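CrmK (Actinoalloteichus sp. WH1-2216-6, PDB 5I1V) is a flavin-dependent oxidase with covalently bound FAD that takes part in recycling a shunt product during caerulomycin biosynthesis. Local coordinates at residues 78-90 and 98-111. Residues are numbered along the deposited sequence; the frame is centred on the assembly and turned at random.
Sequences IVDLSSMSHVGYD and VEAGATVGQIYRVL
E99 reaches across to the backbone of M84-H86 and holds the approach to strand 87-90 with both its main chain and its side chain. Its CB lies close to M84 O, and CG passes beside H86 O. With CG anti to the carbonyl carbon (chi1 -79°) and the chain extended beyond it, the carboxylate is carried to the start of the strand. There the carboxylate lies beside H86 CB, with OE1 nearest to it, and E99 OE1 accepts H86 N at 2.9 Å from above the carboxylate plane, while OE2 forms a salt bridge with R199 of the neighbouring strand 196-202. The backbone answers in the other direction: E99 N donates to H86 O at 2.9 Å, almost straight (173°). Beyond this bond V87 and V98 form a non-hydrogen-bonded antiparallel pair of the hairpin 87-90/95-99.

V87 faces helix 104-115. V87 CG2 sits 3.8 Å from A102 CB and equally near I107 CG1, the V87 and I107 side chains crossing at about a right angle, whereas V87 CG1, anti to the backbone N, meets V110 CG1 at 3.8 Å and the more distant CD2 of L111. At the polar border of this patch, Q106 NE2 gives S85 O a weak bond of 2.9 Å, and its OE1 accepts T103 N at the helix start.

Two type I turns, L81-M84 and E99-A102, meet at G101, whose N bonds weakly to M84 O and whose CA lies 3.4 Å from L81 O in a CA-H...O contact. Next to them L81 CD1 packs on A100 CB, and both residues touch FAD. Through its backbone N and OE1, E99 thus grips H86 just ahead of edge strand 87-90 while OE2 pairs with R199, and L81 and A100, one from each turn, put apolar atoms against the cofactor.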
loop_
_atom_site.group_PDB
_atom_site.type_symbol
_atom_site.label_atom_id
_atom_site.label_comp_id
_atom_site.label_asym_id
_atom_site.label_seq_id
_atom_site.Cartn_x
_atom_site.Cartn_y
_atom_site.Cartn_z
ATOM N N ILE A 78 -1.957 -9.119 -23.976
ATOM C CA ILE A 78 -2.550 -8.827 -22.686
ATOM C C ILE A 78 -2.962 -7.370 -22.638
ATOM O O ILE A 78 -2.156 -6.484 -22.908
ATOM C CB ILE A 78 -1.564 -9.144 -21.556
ATOM C CG1 ILE A 78 -1.315 -10.613 -21.517
ATOM C CG2 ILE A 78 -2.099 -8.601 -20.221
ATOM C CD1 ILE A 78 -0.226 -11.016 -20.521
ATOM N N VAL A 79 -4.259 -7.119 -22.423
ATOM C CA VAL A 79 -4.789 -5.781 -22.290
ATOM C C VAL A 79 -4.737 -5.426 -20.790
ATOM O O VAL A 79 -5.442 -6.063 -19.983
ATOM C CB VAL A 79 -6.247 -5.711 -22.780
ATOM C CG1 VAL A 79 -6.816 -4.335 -22.545
ATOM C CG2 VAL A 79 -6.349 -6.044 -24.258
ATOM N N ASP A 80 -3.929 -4.436 -20.423
ATOM C CA ASP A 80 -3.723 -4.115 -19.019
ATOM C C ASP A 80 -4.541 -2.854 -18.766
ATOM O O ASP A 80 -4.300 -1.835 -19.379
ATOM C CB ASP A 80 -2.271 -3.902 -18.726
ATOM C CG ASP A 80 -1.978 -3.600 -17.275
ATOM O OD1 ASP A 80 -2.644 -2.756 -16.655
ATOM O OD2 ASP A 80 -1.023 -4.215 -16.735
ATOM N N LEU A 81 -5.503 -2.966 -17.872
ATOM C CA LEU A 81 -6.462 -1.860 -17.568
ATOM C C LEU A 81 -6.051 -0.940 -16.425
ATOM O O LEU A 81 -6.850 -0.139 -15.959
ATOM C CB LEU A 81 -7.815 -2.479 -17.302
ATOM C CG LEU A 81 -8.464 -3.195 -18.482
ATOM C CD1 LEU A 81 -9.908 -3.543 -18.132
ATOM C CD2 LEU A 81 -8.469 -2.402 -19.763
ATOM N N SER A 82 -4.812 -1.040 -15.950
ATOM C CA SER A 82 -4.383 -0.251 -14.781
ATOM C C SER A 82 -4.437 1.262 -14.968
ATOM O O SER A 82 -4.567 1.978 -13.995
ATOM C CB SER A 82 -2.982 -0.705 -14.311
ATOM O OG SER A 82 -2.062 -0.607 -15.371
ATOM N N SER A 83 -4.432 1.761 -16.201
ATOM C CA SER A 83 -4.613 3.187 -16.442
ATOM C C SER A 83 -6.088 3.635 -16.530
ATOM O O SER A 83 -6.338 4.787 -16.770
ATOM C CB SER A 83 -3.850 3.618 -17.714
ATOM O OG SER A 83 -2.441 3.297 -17.605
ATOM N N MET A 84 -7.049 2.735 -16.372
ATOM C CA MET A 84 -8.463 3.088 -16.294
ATOM C C MET A 84 -8.913 2.807 -14.853
ATOM O O MET A 84 -9.408 1.735 -14.549
ATOM C CB MET A 84 -9.285 2.231 -17.295
ATOM C CG MET A 84 -8.959 2.518 -18.757
ATOM S SD MET A 84 -9.819 1.505 -19.972
ATOM C CE MET A 84 -11.547 1.790 -19.623
ATOM N N SER A 85 -8.687 3.770 -13.970
ATOM C CA SER A 85 -8.951 3.574 -12.548
ATOM C C SER A 85 -9.859 4.663 -11.971
ATOM O O SER A 85 -9.907 4.872 -10.765
ATOM C CB SER A 85 -7.630 3.520 -11.801
ATOM O OG SER A 85 -6.992 4.789 -12.012
ATOM N N HIS A 86 -10.606 5.374 -12.828
ATOM C CA HIS A 86 -11.533 6.332 -12.310
ATOM C C HIS A 86 -12.562 5.735 -11.344
ATOM O O HIS A 86 -13.146 4.685 -11.630
ATOM C CB HIS A 86 -12.249 7.034 -13.464
ATOM C CG HIS A 86 -13.299 7.977 -13.002
ATOM N ND1 HIS A 86 -12.992 9.215 -12.478
ATOM C CD2 HIS A 86 -14.644 7.858 -12.938
ATOM C CE1 HIS A 86 -14.111 9.832 -12.139
ATOM N NE2 HIS A 86 -15.127 9.034 -12.417
ATOM N N VAL A 87 -12.815 6.441 -10.230
ATOM C CA VAL A 87 -13.906 6.144 -9.259
ATOM C C VAL A 87 -14.664 7.466 -9.014
ATOM O O VAL A 87 -14.047 8.480 -8.741
ATOM C CB VAL A 87 -13.346 5.628 -7.919
ATOM C CG1 VAL A 87 -14.440 5.444 -6.876
ATOM C CG2 VAL A 87 -12.633 4.307 -8.131
ATOM N N GLY A 88 -15.969 7.471 -9.210
ATOM C CA GLY A 88 -16.749 8.712 -9.141
ATOM C C GLY A 88 -18.233 8.394 -9.104
ATOM O O GLY A 88 -18.641 7.337 -9.544
ATOM N N TYR A 89 -19.036 9.292 -8.564
ATOM C CA TYR A 89 -20.495 9.163 -8.651
ATOM C C TYR A 89 -21.011 9.615 -9.997
ATOM O O TYR A 89 -20.621 10.649 -10.482
ATOM C CB TYR A 89 -21.170 10.064 -7.635
ATOM C CG TYR A 89 -22.631 9.762 -7.429
ATOM C CD1 TYR A 89 -23.031 8.502 -6.982
ATOM C CD2 TYR A 89 -23.622 10.746 -7.644
ATOM C CE1 TYR A 89 -24.341 8.225 -6.716
ATOM C CE2 TYR A 89 -24.969 10.458 -7.405
ATOM C CZ TYR A 89 -25.313 9.205 -6.943
ATOM O OH TYR A 89 -26.647 8.879 -6.642
ATOM N N ASP A 90 -21.854 8.795 -10.595
ATOM C CA ASP A 90 -22.470 9.035 -11.881
ATOM C C ASP A 90 -23.917 9.480 -11.584
ATOM O O ASP A 90 -24.806 8.651 -11.214
ATOM C CB ASP A 90 -22.418 7.742 -12.698
ATOM C CG ASP A 90 -22.985 7.887 -14.127
ATOM O OD1 ASP A 90 -23.830 8.761 -14.390
ATOM O OD2 ASP A 90 -22.610 7.051 -14.988
ATOM N N VAL A 98 -17.072 2.741 -11.228
ATOM C CA VAL A 98 -15.785 2.212 -10.855
ATOM C C VAL A 98 -15.171 1.580 -12.100
ATOM O O VAL A 98 -15.614 0.508 -12.523
ATOM C CB VAL A 98 -15.886 1.146 -9.733
ATOM C CG1 VAL A 98 -14.509 0.558 -9.393
ATOM C CG2 VAL A 98 -16.507 1.674 -8.438
ATOM N N GLU A 99 -14.142 2.197 -12.657
ATOM C CA GLU A 99 -13.388 1.573 -13.781
ATOM C C GLU A 99 -12.699 0.299 -13.349
ATOM O O GLU A 99 -12.312 0.167 -12.173
ATOM C CB GLU A 99 -12.413 2.555 -14.431
ATOM C CG GLU A 99 -13.190 3.456 -15.364
ATOM C CD GLU A 99 -12.382 4.562 -16.033
ATOM O OE1 GLU A 99 -11.213 4.791 -15.623
ATOM O OE2 GLU A 99 -12.927 5.188 -16.985
ATOM N N ALA A 100 -12.536 -0.632 -14.296
ATOM C CA ALA A 100 -12.093 -2.027 -13.969
ATOM C C ALA A 100 -10.732 -2.037 -13.359
ATOM O O ALA A 100 -10.348 -2.973 -12.608
ATOM C CB ALA A 100 -12.064 -2.864 -15.225
ATOM N N GLY A 101 -9.934 -1.040 -13.697
ATOM C CA GLY A 101 -8.582 -1.031 -13.181
ATOM C C GLY A 101 -8.383 -0.330 -11.875
ATOM O O GLY A 101 -7.255 -0.282 -11.408
ATOM N N ALA A 102 -9.447 0.162 -11.235
ATOM C CA ALA A 102 -9.341 0.721 -9.875
ATOM C C ALA A 102 -9.050 -0.424 -8.908
ATOM O O ALA A 102 -9.557 -1.522 -9.092
ATOM C CB ALA A 102 -10.659 1.415 -9.516
ATOM N N THR A 103 -8.195 -0.207 -7.910
ATOM C CA THR A 103 -7.947 -1.238 -6.903
ATOM C C THR A 103 -8.853 -0.986 -5.710
ATOM O O THR A 103 -9.337 0.162 -5.453
ATOM C CB THR A 103 -6.492 -1.211 -6.459
ATOM O OG1 THR A 103 -6.183 0.112 -6.026
ATOM C CG2 THR A 103 -5.598 -1.552 -7.608
ATOM N N VAL A 104 -9.131 -2.035 -4.968
ATOM C CA VAL A 104 -10.109 -1.910 -3.870
ATOM C C VAL A 104 -9.696 -0.894 -2.795
ATOM O O VAL A 104 -10.538 -0.138 -2.295
ATOM C CB VAL A 104 -10.412 -3.242 -3.192
ATOM C CG1 VAL A 104 -10.872 -4.261 -4.219
ATOM C CG2 VAL A 104 -9.217 -3.688 -2.450
ATOM N N GLY A 105 -8.411 -0.819 -2.489
ATOM C CA GLY A 105 -7.940 0.102 -1.424
ATOM C C GLY A 105 -8.269 1.552 -1.737
ATOM O O GLY A 105 -8.664 2.374 -0.853
ATOM N N GLN A 106 -8.069 1.853 -3.004
ATOM C CA GLN A 106 -8.278 3.138 -3.586
ATOM C C GLN A 106 -9.748 3.480 -3.606
ATOM O O GLN A 106 -10.146 4.590 -3.276
ATOM C CB GLN A 106 -7.751 3.085 -5.025
ATOM C CG GLN A 106 -8.127 4.239 -5.919
ATOM C CD GLN A 106 -7.967 3.912 -7.405
ATOM O OE1 GLN A 106 -7.380 2.868 -7.804
ATOM N NE2 GLN A 106 -8.483 4.809 -8.241
ATOM N N ILE A 107 -10.547 2.522 -4.062
ATOM C CA ILE A 107 -11.975 2.653 -4.110
ATOM C C ILE A 107 -12.485 2.994 -2.687
ATOM O O ILE A 107 -13.281 3.944 -2.502
ATOM C CB ILE A 107 -12.641 1.328 -4.627
ATOM C CG1 ILE A 107 -12.354 1.078 -6.107
ATOM C CG2 ILE A 107 -14.137 1.392 -4.494
ATOM C CD1 ILE A 107 -12.658 -0.334 -6.570
ATOM N N TYR A 108 -12.024 2.264 -1.674
ATOM C CA TYR A 108 -12.557 2.492 -0.348
ATOM C C TYR A 108 -12.239 3.905 0.120
ATOM O O TYR A 108 -13.090 4.567 0.733
ATOM C CB TYR A 108 -12.004 1.530 0.673
ATOM C CG TYR A 108 -12.423 0.089 0.522
ATOM C CD1 TYR A 108 -13.601 -0.267 -0.122
ATOM C CD2 TYR A 108 -11.633 -0.931 1.071
ATOM C CE1 TYR A 108 -13.967 -1.601 -0.243
ATOM C CE2 TYR A 108 -12.005 -2.266 0.966
ATOM C CZ TYR A 108 -13.172 -2.586 0.301
ATOM O OH TYR A 108 -13.557 -3.897 0.180
ATOM N N ARG A 109 -11.022 4.360 -0.156
ATOM C CA ARG A 109 -10.585 5.659 0.297
ATOM C C ARG A 109 -11.385 6.739 -0.377
ATOM O O ARG A 109 -11.795 7.668 0.282
ATOM C CB ARG A 109 -9.100 5.894 0.008
ATOM C CG ARG A 109 -8.190 5.283 1.048
ATOM C CD ARG A 109 -6.830 5.945 0.926
ATOM N NE ARG A 109 -6.059 5.215 -0.041
ATOM C CZ ARG A 109 -5.128 4.316 0.271
ATOM N NH1 ARG A 109 -4.817 4.052 1.545
ATOM N NH2 ARG A 109 -4.489 3.682 -0.708
ATOM N N VAL A 110 -11.626 6.612 -1.676
ATOM C CA VAL A 110 -12.419 7.604 -2.394
ATOM C C VAL A 110 -13.880 7.671 -1.910
ATOM O O VAL A 110 -14.431 8.750 -1.665
ATOM C CB VAL A 110 -12.388 7.341 -3.909
ATOM C CG1 VAL A 110 -13.333 8.285 -4.639
ATOM C CG2 VAL A 110 -10.960 7.548 -4.434
ATOM N N LEU A 111 -14.530 6.520 -1.856
ATOM C CA LEU A 111 -15.917 6.415 -1.437
ATOM C C LEU A 111 -16.108 6.935 -0.033
ATOM O O LEU A 111 -17.031 7.712 0.214
ATOM C CB LEU A 111 -16.428 4.985 -1.497
ATOM C CG LEU A 111 -16.618 4.442 -2.899
ATOM C CD1 LEU A 111 -17.358 3.097 -2.859
ATOM C CD2 LEU A 111 -17.307 5.423 -3.827
#